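Local coordinates for glucose-binding protein (Thermus thermophilus HB27, PDB 2B3F) that binds glucose and galactose as a periplasmic binding protein and probably delivers sugar to a binding-protein-dependent transport system, at residues 56-68 with 276-288. Residues are numbered along the deposited sequence; the frame is centred on the assembly and turned at random.
With GAL (beta-D-galactopyranose), chain G.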
loop_
_atom_site.group_PDB
_atom_site.type_symbol
_atom_site.label_atom_id
_atom_site.label_comp_id
_atom_site.label_asym_id
_atom_site.label_seq_id
_atom_site.Cartn_x
_atom_site.Cartn_y
_atom_site.Cartn_z
ATOM N N GLY A 56 0.985 -8.058 -25.178
ATOM C CA GLY A 56 0.175 -8.545 -26.291
ATOM C C GLY A 56 -0.368 -7.418 -27.150
ATOM O O GLY A 56 -1.032 -7.679 -28.174
ATOM N N GLY A 57 -0.095 -6.175 -26.758
ATOM C CA GLY A 57 -0.603 -5.010 -27.488
ATOM C C GLY A 57 -2.087 -4.743 -27.270
ATOM O O GLY A 57 -2.753 -4.191 -28.149
ATOM N N ASP A 58 -2.603 -5.112 -26.097
ATOM C CA ASP A 58 -4.012 -4.953 -25.767
ATOM C C ASP A 58 -4.171 -4.219 -24.427
ATOM O O ASP A 58 -4.700 -4.770 -23.456
ATOM C CB ASP A 58 -4.694 -6.329 -25.733
ATOM C CG ASP A 58 -6.202 -6.239 -25.565
ATOM O OD1 ASP A 58 -6.804 -5.190 -25.894
ATOM O OD2 ASP A 58 -6.783 -7.229 -25.081
ATOM N N PRO A 59 -3.734 -2.952 -24.375
ATOM C CA PRO A 59 -3.852 -2.202 -23.129
ATOM C C PRO A 59 -5.295 -1.924 -22.726
ATOM O O PRO A 59 -6.156 -1.713 -23.598
ATOM C CB PRO A 59 -3.169 -0.862 -23.454
ATOM C CG PRO A 59 -3.270 -0.732 -24.905
ATOM C CD PRO A 59 -3.146 -2.133 -25.449
ATOM N N PRO A 60 -5.565 -1.890 -21.413
ATOM C CA PRO A 60 -6.854 -1.402 -20.983
ATOM C C PRO A 60 -6.859 0.120 -21.177
ATOM O O PRO A 60 -5.830 0.696 -21.507
ATOM C CB PRO A 60 -6.893 -1.779 -19.499
ATOM C CG PRO A 60 -5.487 -1.741 -19.089
ATOM C CD PRO A 60 -4.696 -2.218 -20.264
ATOM N N ASP A 61 -8.000 0.767 -20.983
ATOM C CA ASP A 61 -8.048 2.227 -21.144
ATOM C C ASP A 61 -7.250 2.963 -20.071
ATOM O O ASP A 61 -6.718 4.040 -20.303
ATOM C CB ASP A 61 -9.489 2.709 -21.193
ATOM C CG ASP A 61 -10.193 2.239 -22.445
ATOM O OD1 ASP A 61 -9.515 2.174 -23.496
ATOM O OD2 ASP A 61 -11.398 1.909 -22.375
ATOM N N THR A 62 -7.172 2.360 -18.889
ATOM C CA THR A 62 -6.425 2.903 -17.774
ATOM C C THR A 62 -6.245 1.761 -16.774
ATOM O O THR A 62 -7.055 0.811 -16.744
ATOM C CB THR A 62 -7.157 4.098 -17.118
ATOM O OG1 THR A 62 -6.315 4.718 -16.136
ATOM C CG2 THR A 62 -8.498 3.674 -16.481
ATOM N N PHE A 63 -5.178 1.837 -15.989
ATOM C CA PHE A 63 -4.930 0.786 -14.991
ATOM C C PHE A 63 -4.401 1.355 -13.683
ATOM O O PHE A 63 -3.638 2.346 -13.641
ATOM C CB PHE A 63 -4.017 -0.312 -15.536
ATOM C CG PHE A 63 -2.648 0.162 -15.948
ATOM C CD1 PHE A 63 -1.622 0.323 -15.018
ATOM C CD2 PHE A 63 -2.367 0.378 -17.291
ATOM C CE1 PHE A 63 -0.351 0.739 -15.413
ATOM C CE2 PHE A 63 -1.103 0.779 -17.694
ATOM C CZ PHE A 63 -0.086 0.955 -16.760
ATOM N N GLN A 64 -4.844 0.739 -12.601
ATOM C CA GLN A 64 -4.340 1.056 -11.283
ATOM C C GLN A 64 -2.834 0.787 -11.216
ATOM O O GLN A 64 -2.345 -0.277 -11.610
ATOM C CB GLN A 64 -5.053 0.194 -10.243
ATOM C CG GLN A 64 -4.646 0.466 -8.832
ATOM C CD GLN A 64 -5.256 -0.541 -7.829
ATOM O OE1 GLN A 64 -6.095 -1.350 -8.200
ATOM N NE2 GLN A 64 -4.830 -0.464 -6.580
ATOM N N VAL A 65 -2.098 1.775 -10.740
ATOM C CA VAL A 65 -0.653 1.682 -10.661
ATOM C C VAL A 65 -0.135 2.542 -9.529
ATOM O O VAL A 65 -0.627 3.632 -9.256
ATOM C CB VAL A 65 0.006 2.070 -12.000
ATOM C CG1 VAL A 65 -0.364 3.492 -12.404
ATOM C CG2 VAL A 65 1.527 1.846 -11.984
ATOM N N HIS A 66 0.873 2.030 -8.849
ATOM C CA HIS A 66 1.448 2.741 -7.751
ATOM C C HIS A 66 2.373 3.863 -8.191
ATOM O O HIS A 66 3.260 3.665 -9.011
ATOM C CB HIS A 66 2.242 1.799 -6.840
ATOM C CG HIS A 66 1.374 0.896 -6.026
ATOM N ND1 HIS A 66 1.558 -0.465 -5.986
ATOM C CD2 HIS A 66 0.323 1.161 -5.221
ATOM C CE1 HIS A 66 0.663 -1.002 -5.177
ATOM N NE2 HIS A 66 -0.096 -0.039 -4.691
ATOM N N ALA A 67 2.202 5.014 -7.563
ATOM C CA ALA A 67 3.126 6.132 -7.796
ATOM C C ALA A 67 4.521 5.751 -7.309
ATOM O O ALA A 67 4.677 5.142 -6.239
ATOM C CB ALA A 67 2.643 7.371 -7.078
ATOM N N GLY A 68 5.525 6.127 -8.089
ATOM C CA GLY A 68 6.922 5.896 -7.737
ATOM C C GLY A 68 7.577 4.928 -8.705
ATOM O O GLY A 68 7.225 4.878 -9.881
ATOM N N LEU A 276 2.069 5.161 0.249
ATOM C CA LEU A 276 1.938 4.674 -1.113
ATOM C C LEU A 276 0.767 5.442 -1.722
ATOM O O LEU A 276 -0.021 6.061 -0.987
ATOM C CB LEU A 276 1.649 3.152 -1.134
ATOM C CG LEU A 276 0.414 2.731 -0.340
ATOM C CD1 LEU A 276 -0.568 1.946 -1.191
ATOM C CD2 LEU A 276 0.762 2.012 0.978
ATOM N N SER A 277 0.631 5.375 -3.034
ATOM C CA SER A 277 -0.454 6.087 -3.703
ATOM C C SER A 277 -0.921 5.322 -4.915
ATOM O O SER A 277 -0.120 4.970 -5.774
ATOM C CB SER A 277 0.002 7.500 -4.105
ATOM O OG SER A 277 -1.024 8.150 -4.833
ATOM N N ASP A 278 -2.223 5.031 -4.947
ATOM C CA ASP A 278 -2.876 4.458 -6.094
ATOM C C ASP A 278 -3.109 5.575 -7.106
ATOM O O ASP A 278 -3.564 6.649 -6.728
ATOM C CB ASP A 278 -4.205 3.831 -5.684
ATOM C CG ASP A 278 -4.021 2.617 -4.753
ATOM O OD1 ASP A 278 -3.245 1.720 -5.154
ATOM O OD2 ASP A 278 -4.632 2.595 -3.666
ATOM N N SER A 279 -2.775 5.307 -8.358
ATOM C CA SER A 279 -2.874 6.283 -9.437
ATOM C C SER A 279 -3.356 5.612 -10.720
ATOM O O SER A 279 -3.316 4.385 -10.854
ATOM C CB SER A 279 -1.512 6.988 -9.612
ATOM O OG SER A 279 -0.557 6.196 -10.270
ATOM N N PHE A 280 -3.817 6.434 -11.670
ATOM C CA PHE A 280 -4.235 5.968 -12.982
ATOM C C PHE A 280 -3.547 6.809 -14.046
ATOM O O PHE A 280 -3.457 8.022 -13.885
ATOM C CB PHE A 280 -5.745 6.098 -13.152
ATOM C CG PHE A 280 -6.530 5.083 -12.358
ATOM C CD1 PHE A 280 -6.836 3.838 -12.903
ATOM C CD2 PHE A 280 -6.961 5.382 -11.079
ATOM C CE1 PHE A 280 -7.560 2.893 -12.159
ATOM C CE2 PHE A 280 -7.689 4.453 -10.334
ATOM C CZ PHE A 280 -7.975 3.193 -10.893
ATOM N N GLY A 281 -3.119 6.158 -15.123
ATOM C CA GLY A 281 -2.568 6.861 -16.270
ATOM C C GLY A 281 -3.298 6.573 -17.555
ATOM O O GLY A 281 -4.418 6.054 -17.562
ATOM N N LEU A 282 -2.627 6.892 -18.655
ATOM C CA LEU A 282 -3.199 6.781 -19.979
ATOM C C LEU A 282 -2.263 5.975 -20.868
ATOM O O LEU A 282 -1.300 6.512 -21.412
ATOM C CB LEU A 282 -3.438 8.178 -20.559
ATOM C CG LEU A 282 -4.149 8.221 -21.921
ATOM C CD1 LEU A 282 -5.540 7.634 -21.809
ATOM C CD2 LEU A 282 -4.245 9.648 -22.420
ATOM N N PRO A 283 -2.521 4.666 -21.009
ATOM C CA PRO A 283 -1.698 3.852 -21.904
ATOM C C PRO A 283 -1.803 4.318 -23.348
ATOM O O PRO A 283 -2.902 4.619 -23.809
ATOM C CB PRO A 283 -2.310 2.443 -21.772
ATOM C CG PRO A 283 -3.122 2.478 -20.531
ATOM C CD PRO A 283 -3.567 3.879 -20.334
ATOM N N LYS A 284 -0.676 4.339 -24.054
ATOM C CA LYS A 284 -0.701 4.480 -25.515
ATOM C C LYS A 284 -1.501 3.332 -26.132
ATOM O O LYS A 284 -1.423 2.179 -25.686
ATOM C CB LYS A 284 0.713 4.478 -26.090
ATOM C CG LYS A 284 1.581 5.605 -25.612
ATOM C CD LYS A 284 2.913 5.581 -26.338
ATOM C CE LYS A 284 3.887 6.531 -25.735
ATOM N NZ LYS A 284 5.128 6.560 -26.549
ATOM N N GLY A 285 -2.283 3.653 -27.159
ATOM C CA GLY A 285 -3.055 2.644 -27.848
ATOM C C GLY A 285 -4.381 2.326 -27.186
ATOM O O GLY A 285 -5.115 1.458 -27.665
ATOM N N ALA A 286 -4.711 3.017 -26.096
ATOM C CA ALA A 286 -6.011 2.835 -25.466
ATOM C C ALA A 286 -7.126 2.955 -26.513
ATOM O O ALA A 286 -7.105 3.861 -27.345
ATOM C CB ALA A 286 -6.216 3.839 -24.392
ATOM N N LYS A 287 -8.070 2.027 -26.480
ATOM C CA LYS A 287 -9.156 2.037 -27.445
ATOM C C LYS A 287 -10.120 3.202 -27.211
ATOM O O LYS A 287 -10.711 3.710 -28.173
ATOM C CB LYS A 287 -9.894 0.691 -27.450
ATOM C CG LYS A 287 -9.078 -0.442 -28.061
ATOM C CD LYS A 287 -9.850 -1.725 -28.019
ATOM C CE LYS A 287 -9.072 -2.892 -28.589
ATOM N NZ LYS A 287 -9.797 -4.172 -28.295
ATOM N N ASN A 288 -10.273 3.629 -25.959
ATOM C CA ASN A 288 -11.229 4.684 -25.580
ATOM C C ASN A 288 -10.509 5.827 -24.874
ATOM O O ASN A 288 -10.713 6.099 -23.703
ATOM C CB ASN A 288 -12.373 4.113 -24.740
ATOM C CG ASN A 288 -12.997 2.866 -25.371
ATOM O OD1 ASN A 288 -13.650 2.946 -26.416
ATOM N ND2 ASN A 288 -12.776 1.705 -24.754
HETATM C C1 GAL G . -2.246 -1.964 -2.247
HETATM C C2 GAL G . -3.149 -0.936 -2.943
HETATM C C3 GAL G . -4.414 -0.656 -2.143
HETATM C C4 GAL G . -5.132 -1.955 -1.775
HETATM C C5 GAL G . -4.097 -2.942 -1.181
HETATM C C6 GAL G . -4.674 -4.309 -0.778
HETATM O O1 GAL G . -1.125 -2.261 -3.023
HETATM O O2 GAL G . -2.394 0.264 -3.180
HETATM O O3 GAL G . -5.290 0.174 -2.892
HETATM O O4 GAL G . -5.742 -2.444 -2.939
HETATM O O5 GAL G . -3.016 -3.156 -2.056
HETATM O O6 GAL G . -4.986 -5.065 -1.910
HETATM O O HOH W 1 -9.637 -4.428 -25.552
HETATM O O HOH W 2 -8.195 -0.012 -24.407
HETATM O O HOH W 3 -2.604 3.505 -15.758
HETATM O O HOH W 4 3.063 4.072 -4.162
#
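Asp278 meets Gln64 and His66 where two antiparallel strands pass the galactose. Its OD1 takes the sugar hydroxyl O2 at 2.6 Å. Gln64 NE2 reaches the same OD1 from above the carboxylate plane, at 3.1 Å, while Gln64 OE1 accepts from Trp8 N. His66 lies alongside, its ND1 held by Glu70, and donates its NE2 hydrogen to O2. Behind this pocket the pairing is tight. Val65 O accepts from Ser279 N and OG (2.8 Å) on opposite faces of its carbonyl plane; the OG also bonds to Ser113 OG. Chi1 of -172° puts Thr62 OG1 beside its carbonyl carbon, where it donates to Gly281 O (2.7 Å).

At the other end Asp61 receives Asn288 ND2 on the syn side of OD2 (2.8 Å) and Asn288 N at OD1. With an alanine in place of Asp61, Asn288 and Glu4 N, also bound at OD2, would probably lose their acceptors, leaving the Asn288 amide freer to turn. Toward solvent the fit loosens: Asp58 OD1 and Lys287 NZ form a long salt bridge (4.0 Å), joined by a water.

Strand 62-66 runs between strands 2-7 and 272-280. Helix 44-55 packs on Pro59 and Phe63, and helix 289-299 on Thr62 and Phe280.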